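Local coordinates for mandelate racemase/muconate lactonizing enzyme, C-terminal domain protein (Paracoccus denitrificans, PDB 4DWD), which binds magnesium and, as a member of the enolase superfamily, may act as a hydro-lyase, at the interface of chains A and B. Sequence-based numbering; all coordinates share one arbitrary frame. Chains: chain A/B, Mandelate racemase/muconate lactonizing enzyme, C-terminal domain protein.

The interface of chains A and B. Residues chain A 258, 262, 287, 290-291; chain B 255, 258, 262, 287, 291.
A:His291 and B:His291 meet end-on at the two-fold axis relating the chains, each from the C-terminal end of its helix 277-291. This patch belongs to a helix-to-helix interface between identical chains in an assembly of eight; the structure alone does not show whether it is the biological one. A:His291 NE2 and B:His291 NE2 are 2.9 Å apart in a hydrogen bond, 149° at the hydrogen. B:His291 NE2 lies in plane at the edge of the A:His291 ring, and the two imidazole planes are tilted by about 24°. The donor is not decided; if one NE2 donates and the other accepts, the imidazoles would differ here despite the symmetry. In both histidines CG is anti to the carbonyl carbon (chi1 -75° in A:His291), which sends the ring across the interface.

A lysine from helix 254-263 of the opposite chain covers one face of each ring. A:Lys258 CG sits 3.6 Å from the B:His291 ring centroid, displaced toward CE1, in a CH-pi contact; B:Lys258 does the same to A:His291. Bends at chi2 and chi3 carry A:Lys258 NZ past the ring, 5.1 Å from B:His291 ND1.

To one side, A:Leu287 and B:Leu287 run roughly perpendicular, their CD1 methyls 3.8 Å apart. On the other, A:Leu262 and B:Leu262 face each other more loosely through CD2. Two further contacts have twins with the chains exchanged: B:Leu287 CD1 packs against A:Ala290 CB, and the bent B:Lys258 chain lays its CE methylene 3.3 Å from the A:Ala290 carbonyl O, without a hydrogen bond.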
ATOM      1  N   LYS A 258       8.481 -16.207  -6.523  1.00  8.72           N
ATOM      2  CA  LYS A 258       7.608 -15.055  -6.772  1.00  8.60           C
ATOM      3  C   LYS A 258       7.521 -14.183  -5.514  1.00  9.08           C
ATOM      4  O   LYS A 258       7.625 -12.959  -5.597  1.00  9.52           O
ATOM      5  CB  LYS A 258       6.223 -15.540  -7.228  1.00  8.89           C
ATOM      6  CG  LYS A 258       5.151 -14.464  -7.458  1.00  9.07           C
ATOM      7  CD  LYS A 258       4.373 -14.144  -6.174  1.00 10.46           C
ATOM      8  CE  LYS A 258       3.475 -15.298  -5.737  1.00 11.73           C
ATOM      9  NZ  LYS A 258       2.717 -14.968  -4.489  1.00 13.86           N
ATOM     10  N   LEU A 262       8.552 -10.290  -5.043  1.00  8.93           N
ATOM     11  CA  LEU A 262       7.600  -9.289  -4.564  1.00  9.23           C
ATOM     12  C   LEU A 262       8.093  -8.566  -3.301  1.00  9.13           C
ATOM     13  O   LEU A 262       7.778  -7.391  -3.104  1.00 11.15           O
ATOM     14  CB  LEU A 262       6.192  -9.869  -4.369  1.00 11.61           C
ATOM     15  CG  LEU A 262       5.418 -10.311  -5.628  1.00 13.31           C
ATOM     16  CD1 LEU A 262       3.979 -10.628  -5.245  1.00 14.24           C
ATOM     17  CD2 LEU A 262       5.475  -9.306  -6.769  1.00 17.91           C
ATOM     18  N   LEU A 287      10.016 -16.331 -14.976  1.00  9.60           N
ATOM     19  CA  LEU A 287       9.494 -15.487 -13.911  1.00  9.11           C
ATOM     20  C   LEU A 287      10.387 -14.263 -13.679  1.00  9.48           C
ATOM     21  O   LEU A 287       9.885 -13.132 -13.537  1.00  9.37           O
ATOM     22  CB  LEU A 287       9.327 -16.307 -12.620  1.00  9.02           C
ATOM     23  CG  LEU A 287       8.807 -15.543 -11.393  1.00  8.54           C
ATOM     24  CD1 LEU A 287       7.368 -15.083 -11.590  1.00  9.76           C
ATOM     25  CD2 LEU A 287       8.945 -16.430 -10.168  1.00 10.15           C
ATOM     26  N   ALA A 290       9.905 -11.820 -16.441  1.00  9.45           N
ATOM     27  CA  ALA A 290       8.609 -11.149 -16.310  1.00  8.59           C
ATOM     28  C   ALA A 290       8.677  -9.965 -15.356  1.00  9.23           C
ATOM     29  O   ALA A 290       7.975  -8.979 -15.557  1.00  9.50           O
ATOM     30  CB  ALA A 290       7.532 -12.123 -15.850  1.00  9.18           C
ATOM     31  N   HIS A 291       9.518 -10.080 -14.331  1.00  9.62           N
ATOM     32  CA  HIS A 291       9.583  -9.084 -13.248  1.00  9.47           C
ATOM     33  C   HIS A 291      10.766  -8.152 -13.314  1.00 10.34           C
ATOM     34  O   HIS A 291      10.897  -7.267 -12.461  1.00 12.27           O
ATOM     35  CB  HIS A 291       9.547  -9.783 -11.869  1.00  9.65           C
ATOM     36  CG  HIS A 291       8.178 -10.303 -11.485  1.00  8.56           C
ATOM     37  ND1 HIS A 291       7.281  -9.554 -10.806  1.00  8.97           N
ATOM     38  CD2 HIS A 291       7.546 -11.520 -11.750  1.00  8.92           C
ATOM     39  CE1 HIS A 291       6.158 -10.272 -10.605  1.00  9.84           C
ATOM     40  NE2 HIS A 291       6.312 -11.466 -11.199  1.00  8.70           N
TER
ATOM     41  N   GLN B 255       5.787  -9.168 -19.708  1.00  8.41           N
ATOM     42  CA  GLN B 255       5.813  -8.136 -18.662  1.00  8.73           C
ATOM     43  C   GLN B 255       4.451  -7.459 -18.511  1.00  8.56           C
ATOM     44  O   GLN B 255       4.026  -7.183 -17.393  1.00  8.69           O
ATOM     45  CB  GLN B 255       6.902  -7.096 -18.931  1.00  9.92           C
ATOM     46  CG  GLN B 255       8.315  -7.653 -18.876  1.00  9.70           C
ATOM     47  CD  GLN B 255       8.674  -8.443 -20.108  1.00 10.06           C
ATOM     48  OE1 GLN B 255       8.119  -8.215 -21.182  1.00 10.91           O
ATOM     49  NE2 GLN B 255       9.594  -9.393 -19.957  1.00 10.64           N
ATOM     50  N   LYS B 258       2.375  -9.809 -16.564  1.00  8.14           N
ATOM     51  CA  LYS B 258       2.700  -9.624 -15.156  1.00  8.43           C
ATOM     52  C   LYS B 258       1.925  -8.430 -14.572  1.00  8.90           C
ATOM     53  O   LYS B 258       1.360  -8.530 -13.484  1.00  9.11           O
ATOM     54  CB  LYS B 258       4.223  -9.459 -15.010  1.00  8.71           C
ATOM     55  CG  LYS B 258       4.725  -9.198 -13.593  1.00  9.58           C
ATOM     56  CD  LYS B 258       4.805  -7.705 -13.247  1.00 10.49           C
ATOM     57  CE  LYS B 258       5.816  -6.927 -14.096  1.00 11.91           C
ATOM     58  NZ  LYS B 258       5.841  -5.466 -13.750  1.00 13.85           N
ATOM     59  N   LEU B 262      -0.743  -8.320 -11.544  1.00  8.58           N
ATOM     60  CA  LEU B 262      -0.565  -7.496 -10.353  1.00  8.71           C
ATOM     61  C   LEU B 262      -1.740  -6.535 -10.127  1.00  8.69           C
ATOM     62  O   LEU B 262      -2.044  -6.186  -8.985  1.00 10.24           O
ATOM     63  CB  LEU B 262       0.788  -6.767 -10.367  1.00  9.78           C
ATOM     64  CG  LEU B 262       2.074  -7.608 -10.251  1.00 12.72           C
ATOM     65  CD1 LEU B 262       3.275  -6.671 -10.124  1.00 13.81           C
ATOM     66  CD2 LEU B 262       2.066  -8.655  -9.147  1.00 18.03           C
ATOM     67  N   LEU B 287       4.278 -18.123 -15.637  1.00  9.62           N
ATOM     68  CA  LEU B 287       4.001 -16.908 -14.874  1.00  9.47           C
ATOM     69  C   LEU B 287       2.662 -17.042 -14.145  1.00  9.37           C
ATOM     70  O   LEU B 287       2.549 -16.656 -12.976  1.00  9.29           O
ATOM     71  CB  LEU B 287       3.993 -15.685 -15.799  1.00  9.30           C
ATOM     72  CG  LEU B 287       3.672 -14.338 -15.138  1.00  8.90           C
ATOM     73  CD1 LEU B 287       4.796 -13.907 -14.193  1.00  9.81           C
ATOM     74  CD2 LEU B 287       3.438 -13.280 -16.210  1.00 10.34           C
ATOM     75  N   HIS B 291       1.884 -17.180  -9.896  1.00  9.22           N
ATOM     76  CA  HIS B 291       0.989 -16.218  -9.224  1.00  9.20           C
ATOM     77  C   HIS B 291      -0.367 -16.748  -8.819  1.00  9.81           C
ATOM     78  O   HIS B 291      -1.172 -16.014  -8.231  1.00 10.96           O
ATOM     79  CB  HIS B 291       0.809 -14.972 -10.097  1.00  9.50           C
ATOM     80  CG  HIS B 291       2.008 -14.058 -10.114  1.00  9.34           C
ATOM     81  ND1 HIS B 291       2.189 -13.077  -9.195  1.00 11.13           N
ATOM     82  CD2 HIS B 291       3.097 -13.993 -10.985  1.00  8.70           C
ATOM     83  CE1 HIS B 291       3.336 -12.421  -9.467  1.00 10.04           C
ATOM     84  NE2 HIS B 291       3.900 -12.989 -10.551  1.00  8.57           N
TER